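Local atomic coordinates of N-(5'-phosphoribosyl)anthranilate isomerase (Pyrococcus furiosus, PDB entry 4AAJ), a protein that catalyses the isomerisation of N-(5-phospho-beta-D-ribosyl)anthranilate to 1-(2-carboxyphenylamino)-1-deoxy-D-ribulose 5-phosphate, a step of tryptophan biosynthesis. Residues Met78-Met86 against Thr106-Phe114; Leu182-Lys192 against Glu218-Val226. All coordinates share one frame; numbering follows the deposited sequence.

Contact 1. Residues Met78-Met86 against Thr106-Phe114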
# COMPACT_ATOMS: atom_id res chain seq x y z
N MET A 78 5.01 -9.82 -7.96
CA MET A 78 4.61 -10.94 -8.82
C MET A 78 3.63 -10.49 -9.89
O MET A 78 2.78 -9.64 -9.64
CB MET A 78 3.94 -12.04 -8.00
CG MET A 78 4.89 -12.83 -7.13
SD MET A 78 3.99 -14.09 -6.21
CE MET A 78 3.00 -13.09 -5.09
N VAL A 79 3.79 -11.07 -11.08
CA VAL A 79 2.97 -10.75 -12.24
C VAL A 79 1.92 -11.84 -12.48
O VAL A 79 0.78 -11.56 -12.84
CB VAL A 79 3.84 -10.61 -13.51
CG1 VAL A 79 2.97 -10.34 -14.74
CG2 VAL A 79 4.89 -9.51 -13.35
N GLY A 80 2.32 -13.09 -12.26
CA GLY A 80 1.54 -14.25 -12.71
C GLY A 80 0.33 -14.59 -11.86
O GLY A 80 0.42 -14.68 -10.63
N PHE A 81 -0.80 -14.79 -12.54
CA PHE A 81 -2.03 -15.23 -11.90
C PHE A 81 -1.76 -16.39 -10.93
O PHE A 81 -2.18 -16.35 -9.78
CB PHE A 81 -3.08 -15.65 -12.94
CG PHE A 81 -4.23 -16.44 -12.37
CD1 PHE A 81 -5.17 -15.83 -11.54
CD2 PHE A 81 -4.35 -17.81 -12.63
CE1 PHE A 81 -6.22 -16.57 -11.00
CE2 PHE A 81 -5.39 -18.55 -12.10
CZ PHE A 81 -6.32 -17.93 -11.27
N SER A 82 -1.05 -17.40 -11.40
CA SER A 82 -0.84 -18.60 -10.59
C SER A 82 0.20 -18.49 -9.47
O SER A 82 0.08 -19.18 -8.45
CB SER A 82 -0.59 -19.83 -11.47
OG SER A 82 -1.73 -20.05 -12.28
N GLU A 83 1.21 -17.63 -9.61
CA GLU A 83 2.07 -17.40 -8.46
C GLU A 83 1.34 -16.61 -7.36
O GLU A 83 1.56 -16.87 -6.20
CB GLU A 83 3.44 -16.77 -8.80
CG GLU A 83 3.41 -15.50 -9.62
CD GLU A 83 4.80 -15.00 -10.01
OE1 GLU A 83 5.80 -15.47 -9.42
OE2 GLU A 83 4.89 -14.12 -10.89
N TRP A 84 0.48 -15.68 -7.75
CA TRP A 84 -0.42 -15.01 -6.79
C TRP A 84 -1.32 -15.98 -6.06
O TRP A 84 -1.39 -15.96 -4.83
CB TRP A 84 -1.24 -13.93 -7.48
CG TRP A 84 -0.54 -12.60 -7.45
CD1 TRP A 84 0.02 -11.91 -8.52
CD2 TRP A 84 -0.29 -11.77 -6.28
NE1 TRP A 84 0.58 -10.73 -8.11
CE2 TRP A 84 0.43 -10.59 -6.76
CE3 TRP A 84 -0.60 -11.88 -4.92
CZ2 TRP A 84 0.82 -9.57 -5.90
CZ3 TRP A 84 -0.20 -10.84 -4.07
CH2 TRP A 84 0.49 -9.72 -4.54
N ALA A 85 -1.99 -16.85 -6.82
CA ALA A 85 -2.89 -17.86 -6.26
C ALA A 85 -2.16 -18.70 -5.22
O ALA A 85 -2.61 -18.86 -4.09
CB ALA A 85 -3.45 -18.75 -7.36
N MET A 86 -0.99 -19.20 -5.59
CA MET A 86 -0.21 -20.02 -4.68
C MET A 86 0.26 -19.26 -3.45
O MET A 86 0.27 -19.81 -2.36
CB MET A 86 0.95 -20.70 -5.42
CG MET A 86 0.50 -21.73 -6.46
SD MET A 86 -0.90 -22.77 -5.98
CE MET A 86 -0.20 -23.77 -4.67
N THR A 106 -6.23 -11.24 -14.48
CA THR A 106 -5.63 -11.91 -13.34
C THR A 106 -6.20 -11.36 -12.04
O THR A 106 -6.60 -12.11 -11.15
CB THR A 106 -4.10 -11.72 -13.37
OG1 THR A 106 -3.54 -12.50 -14.43
CG2 THR A 106 -3.47 -12.12 -12.05
N ILE A 107 -6.25 -10.03 -11.94
CA ILE A 107 -6.79 -9.39 -10.76
C ILE A 107 -8.25 -9.79 -10.54
O ILE A 107 -8.66 -10.13 -9.43
CB ILE A 107 -6.62 -7.85 -10.83
CG1 ILE A 107 -5.15 -7.49 -10.54
CG2 ILE A 107 -7.59 -7.15 -9.89
CD1 ILE A 107 -4.76 -6.07 -10.90
N ASP A 108 -9.03 -9.78 -11.62
CA ASP A 108 -10.44 -10.12 -11.52
C ASP A 108 -10.66 -11.56 -11.08
O ASP A 108 -11.52 -11.83 -10.23
CB ASP A 108 -11.17 -9.84 -12.84
CG ASP A 108 -12.67 -9.71 -12.65
OD1 ASP A 108 -13.11 -9.08 -11.65
OD2 ASP A 108 -13.42 -10.23 -13.50
N THR A 109 -9.88 -12.49 -11.63
CA THR A 109 -9.99 -13.91 -11.28
C THR A 109 -9.53 -14.21 -9.85
O THR A 109 -10.12 -15.05 -9.17
CB THR A 109 -9.27 -14.81 -12.30
OG1 THR A 109 -9.71 -14.48 -13.62
CG2 THR A 109 -9.56 -16.28 -12.03
N LEU A 110 -8.48 -13.52 -9.38
CA LEU A 110 -8.07 -13.64 -7.98
C LEU A 110 -9.18 -13.21 -7.02
O LEU A 110 -9.40 -13.87 -6.00
CB LEU A 110 -6.78 -12.86 -7.69
CG LEU A 110 -5.51 -13.31 -8.41
CD1 LEU A 110 -4.42 -12.28 -8.16
CD2 LEU A 110 -5.06 -14.69 -7.97
N LYS A 111 -9.88 -12.13 -7.34
CA LYS A 111 -11.01 -11.67 -6.53
C LYS A 111 -12.12 -12.71 -6.44
O LYS A 111 -12.62 -12.99 -5.36
CB LYS A 111 -11.58 -10.35 -7.06
CG LYS A 111 -10.71 -9.14 -6.76
CD LYS A 111 -11.23 -7.86 -7.42
CE LYS A 111 -12.66 -7.51 -7.02
NZ LYS A 111 -12.85 -7.26 -5.56
N LYS A 112 -12.49 -13.29 -7.58
CA LYS A 112 -13.60 -14.24 -7.64
C LYS A 112 -13.26 -15.54 -6.93
O LYS A 112 -14.00 -15.99 -6.05
CB LYS A 112 -14.04 -14.51 -9.08
CG LYS A 112 -14.45 -13.28 -9.87
CD LYS A 112 -15.51 -12.45 -9.15
CE LYS A 112 -15.67 -11.07 -9.79
NZ LYS A 112 -16.00 -11.15 -11.25
N GLU A 113 -12.12 -16.13 -7.30
CA GLU A 113 -11.70 -17.42 -6.76
C GLU A 113 -11.38 -17.37 -5.27
O GLU A 113 -11.69 -18.30 -4.53
CB GLU A 113 -10.51 -17.98 -7.56
CG GLU A 113 -9.99 -19.32 -7.08
CD GLU A 113 -9.00 -19.97 -8.04
OE1 GLU A 113 -8.68 -19.36 -9.08
OE2 GLU A 113 -8.54 -21.09 -7.74
N PHE A 114 -10.76 -16.28 -4.83
CA PHE A 114 -10.24 -16.20 -3.47
C PHE A 114 -10.96 -15.20 -2.56
O PHE A 114 -10.79 -15.24 -1.35
CB PHE A 114 -8.74 -15.91 -3.49
CG PHE A 114 -7.93 -17.02 -4.10
CD1 PHE A 114 -7.73 -18.21 -3.41
CD2 PHE A 114 -7.38 -16.88 -5.37
CE1 PHE A 114 -6.99 -19.24 -3.98
CE2 PHE A 114 -6.64 -17.90 -5.94
CZ PHE A 114 -6.44 -19.08 -5.24
O HOH W 1 -1.09 -11.55 -15.01

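Contact 2. Residues Leu182-Lys192 against Glu218-Val226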
# COMPACT_ATOMS: atom_id res chain seq x y z
N LEU A 182 7.05 9.39 2.56
CA LEU A 182 6.31 10.07 3.61
C LEU A 182 6.98 9.89 4.97
O LEU A 182 7.58 8.85 5.24
CB LEU A 182 4.85 9.60 3.69
CG LEU A 182 3.97 9.70 2.43
CD1 LEU A 182 2.57 9.20 2.73
CD2 LEU A 182 3.91 11.12 1.89
N ASN A 183 6.88 10.91 5.81
CA ASN A 183 7.33 10.86 7.20
C ASN A 183 6.56 11.90 8.00
O ASN A 183 5.78 12.66 7.42
CB ASN A 183 8.85 11.07 7.29
CG ASN A 183 9.30 12.38 6.65
OD1 ASN A 183 8.66 13.42 6.80
ND2 ASN A 183 10.42 12.32 5.94
N ALA A 184 6.77 11.95 9.31
CA ALA A 184 6.04 12.87 10.19
C ALA A 184 6.18 14.35 9.80
O ALA A 184 5.28 15.16 10.05
CB ALA A 184 6.45 12.67 11.64
N GLU A 185 7.30 14.69 9.16
CA GLU A 185 7.64 16.07 8.82
C GLU A 185 6.94 16.57 7.55
O GLU A 185 6.81 17.78 7.34
CB GLU A 185 9.16 16.24 8.68
CG GLU A 185 9.97 15.68 9.84
CD GLU A 185 9.66 16.34 11.17
OE1 GLU A 185 9.96 17.54 11.34
OE2 GLU A 185 9.12 15.65 12.07
N ASN A 186 6.49 15.63 6.71
CA ASN A 186 5.86 15.98 5.44
C ASN A 186 4.44 15.44 5.25
O ASN A 186 3.74 15.89 4.35
CB ASN A 186 6.77 15.57 4.26
CG ASN A 186 6.94 14.06 4.14
OD1 ASN A 186 6.13 13.28 4.63
ND2 ASN A 186 8.01 13.64 3.47
N VAL A 187 4.04 14.50 6.10
CA VAL A 187 2.74 13.82 5.95
C VAL A 187 1.55 14.79 5.98
O VAL A 187 0.64 14.69 5.16
CB VAL A 187 2.55 12.66 6.97
CG1 VAL A 187 2.56 13.16 8.41
CG2 VAL A 187 1.28 11.87 6.68
N GLU A 188 1.59 15.74 6.92
CA GLU A 188 0.50 16.70 7.08
C GLU A 188 0.32 17.59 5.85
O GLU A 188 -0.80 17.89 5.45
CB GLU A 188 0.71 17.54 8.34
CG GLU A 188 0.79 16.71 9.62
CD GLU A 188 0.58 17.53 10.88
OE1 GLU A 188 1.16 18.62 10.99
OE2 GLU A 188 -0.17 17.05 11.77
N GLU A 189 1.44 17.97 5.24
CA GLU A 189 1.44 18.80 4.03
C GLU A 189 0.98 18.01 2.81
O GLU A 189 0.17 18.50 2.01
CB GLU A 189 2.83 19.41 3.79
CG GLU A 189 2.85 20.55 2.78
CD GLU A 189 1.97 21.73 3.17
OE1 GLU A 189 1.87 22.03 4.39
OE2 GLU A 189 1.39 22.36 2.27
N VAL A 190 1.48 16.78 2.67
CA VAL A 190 1.07 15.89 1.59
C VAL A 190 -0.45 15.70 1.63
O VAL A 190 -1.11 15.79 0.60
CB VAL A 190 1.80 14.52 1.66
CG1 VAL A 190 1.13 13.49 0.76
CG2 VAL A 190 3.26 14.69 1.27
N ILE A 191 -0.99 15.46 2.82
CA ILE A 191 -2.42 15.26 3.01
C ILE A 191 -3.25 16.50 2.63
O ILE A 191 -4.33 16.37 2.05
CB ILE A 191 -2.75 14.78 4.44
CG1 ILE A 191 -2.27 13.34 4.63
CG2 ILE A 191 -4.25 14.87 4.71
CD1 ILE A 191 -2.33 12.83 6.06
N LYS A 192 -2.73 17.68 2.95
CA LYS A 192 -3.42 18.94 2.62
C LYS A 192 -3.50 19.15 1.11
O LYS A 192 -4.53 19.59 0.60
CB LYS A 192 -2.76 20.14 3.30
CG LYS A 192 -3.14 20.33 4.76
CD LYS A 192 -2.79 21.73 5.25
CE LYS A 192 -1.35 21.84 5.72
NZ LYS A 192 -1.17 21.36 7.12
N GLU A 218 3.68 8.80 16.18
CA GLU A 218 3.73 10.19 15.72
C GLU A 218 3.16 10.34 14.31
O GLU A 218 2.32 11.22 14.06
CB GLU A 218 5.16 10.70 15.77
CG GLU A 218 5.31 12.20 15.55
CD GLU A 218 6.75 12.62 15.30
OE1 GLU A 218 7.66 11.78 15.48
OE2 GLU A 218 6.97 13.79 14.93
N PHE A 219 3.62 9.49 13.39
CA PHE A 219 3.14 9.54 12.01
C PHE A 219 1.62 9.38 11.94
O PHE A 219 0.94 10.17 11.29
CB PHE A 219 3.81 8.45 11.15
CG PHE A 219 3.44 8.53 9.69
CD1 PHE A 219 2.26 7.96 9.22
CD2 PHE A 219 4.28 9.18 8.79
CE1 PHE A 219 1.92 8.04 7.88
CE2 PHE A 219 3.94 9.26 7.44
CZ PHE A 219 2.76 8.68 6.99
N VAL A 220 1.11 8.35 12.61
CA VAL A 220 -0.32 8.06 12.58
C VAL A 220 -1.11 9.23 13.17
O VAL A 220 -2.06 9.71 12.56
CB VAL A 220 -0.66 6.72 13.28
CG1 VAL A 220 -2.17 6.49 13.32
CG2 VAL A 220 0.02 5.56 12.58
N ARG A 221 -0.68 9.70 14.35
CA ARG A 221 -1.34 10.80 15.04
C ARG A 221 -1.44 12.05 14.16
O ARG A 221 -2.52 12.61 14.00
CB ARG A 221 -0.63 11.12 16.36
CG ARG A 221 -1.41 12.04 17.30
CD ARG A 221 -0.59 12.44 18.53
NE ARG A 221 0.53 13.32 18.19
CZ ARG A 221 1.82 13.02 18.34
NH1 ARG A 221 2.18 11.84 18.85
NH2 ARG A 221 2.76 13.89 17.99
N ARG A 222 -0.30 12.46 13.60
CA ARG A 222 -0.23 13.64 12.73
C ARG A 222 -1.10 13.49 11.49
O ARG A 222 -1.80 14.43 11.09
CB ARG A 222 1.22 13.93 12.32
CG ARG A 222 2.10 14.45 13.44
CD ARG A 222 3.43 14.95 12.89
NE ARG A 222 4.33 15.39 13.96
CZ ARG A 222 5.40 16.16 13.78
NH1 ARG A 222 5.72 16.60 12.57
NH2 ARG A 222 6.15 16.50 14.82
N ALA A 223 -1.06 12.30 10.88
CA ALA A 223 -1.85 12.02 9.69
C ALA A 223 -3.35 12.07 10.00
O ALA A 223 -4.12 12.65 9.25
CB ALA A 223 -1.48 10.66 9.09
N LYS A 224 -3.73 11.47 11.12
CA LYS A 224 -5.12 11.44 11.57
C LYS A 224 -5.67 12.84 11.92
O LYS A 224 -6.88 13.05 11.89
CB LYS A 224 -5.28 10.53 12.79
CG LYS A 224 -4.97 9.06 12.54
CD LYS A 224 -6.09 8.36 11.80
CE LYS A 224 -5.91 6.85 11.85
NZ LYS A 224 -6.94 6.20 11.02
N ASN A 225 -4.77 13.78 12.23
CA ASN A 225 -5.14 15.13 12.65
C ASN A 225 -5.51 16.11 11.53
O ASN A 225 -6.22 17.09 11.77
CB ASN A 225 -4.02 15.74 13.50
CG ASN A 225 -4.09 15.30 14.95
OD1 ASN A 225 -5.12 14.81 15.42
ND2 ASN A 225 -2.99 15.48 15.67
N VAL A 226 -5.01 15.86 10.32
CA VAL A 226 -5.27 16.74 9.18
C VAL A 226 -6.62 16.42 8.54
O VAL A 226 -7.65 16.41 9.21
CB VAL A 226 -4.16 16.64 8.12
CG1 VAL A 226 -4.29 17.77 7.11
CG2 VAL A 226 -2.79 16.68 8.78

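Contact 1. Residues Met78-Met86 against Thr106-Phe114
Two consecutive outer helices of the (beta/alpha)8 barrel, 81-91 and 104-114, meet here through Phe81, whose side chain is a knob in a hole made by Thr106, Thr109, Leu110 and Glu113. CG of Phe81 stands anti to the backbone N (chi1 165°), and this carries the ring across to the second helix. Phe81 CE1 touches Thr109 CG2 at 3.5 Å, while Leu110, running past the ring in the opposite direction, brings CD2 to 3.7 Å from that CE1. The Glu113 side chain crosses that of Phe81 at about a right angle, the carboxylate plane turned 44° from the ring, and OE1 lies at the ring edge, 3.5 Å from Phe81 CZ, where the slightly positive ring hydrogens probably favour a carboxylate. Helix 81-91 is the crossover helix of the beta-alpha-beta unit between parallel strands 72-76 and 95-98, and Trp84 and Leu110 rest on Ile96 of the second strand. Leu110 forks: CD1 packs on Trp84 CB at 3.6 Å, with CD2 left for the Phe81 ring. Further along, Ala85 CB meets CE2 of the Phe114 ring at 3.6 Å. No hydrogen bond joins the segments; instead a water donates to Val79 O and pairs with Thr106 OG1. Trp84 NE1 donates to Met78 O at 2.9 Å, the N-H coming from above the carbonyl plane, and Met78 CE lies over the centre of one indole face.

Contact 2. Residues Leu182-Lys192 against Glu218-Val226
Arg222 reaches across from helix 213-225 to the turn that opens helix 187-194, and its NH1 donates to Ala184 O at 2.9 Å. Its CG is anti to the carbonyl carbon (chi1 -71°) and the chain runs extended from CG to NE, which carries the guanidinium to that oxygen. The bond is bent (139°), with the donor standing above the carbonyl plane. Ala184 CB lies over one face of the guanidinium. Two carboxylate oxygens lie on the same side of its plane as Ala184 CB: Glu218 OE2, 2.8 Å from Arg222 NH2, and Glu185 OE2, 3.6 Å from Arg222 NH1. Both sit well out of the plane, so these are pairings of charge without a directed N-H. Beyond this polar end, Phe219 is the main apolar contact. Val187 CG1 lies over one face of the ring, while CG2 touches Phe219 CZ at 3.5 Å, whereas Leu182 CB and the backbone of Asn183 and Ala184 line the ring edge. Val187 CG2 and Ile191 CD1 then close on Ala223 CB, and Val226, near the end of the chain, spreads its methyls between Glu188 CB and the Ile191 and Lys192 side chains. The turn itself is set by Asn183 and Asn186: Asn183 N donates to Asn186 OD1 at 2.8 Å, and Asn183 O accepts from Val187 N. Outside the pair, Phe219 and Ile191 pack on Val199 of barrel strand 198-201, and Phe219 and Ala223 on Val23 of strand 22-25. With Glu185 OE2 and Glu218 OE2 4.0 Å apart, the positive charge of Arg222 probably offsets their mutual repulsion.

Both contacts join neighbouring outer helices of the barrel, lying on opposite sides of the chain's centre with their centres about 34 Å apart, and they share no element. Each is partly buried, and in each the paired helical segments cross at a similar shallow angle, -29° in contact 1 and -31° in contact 2. Contact 2 buries more surface, 611 against 370 Å², and its segment axes come closer. Their chemistry differs: contact 1 is apolar packing with a carboxylate at a ring edge and a bridging water, whereas contact 2 adds a direct hydrogen bond and a salt-bridge network. Contact 2 lies beside the strands that close the barrel, 198-201 and 22-25, and includes the last modelled residue.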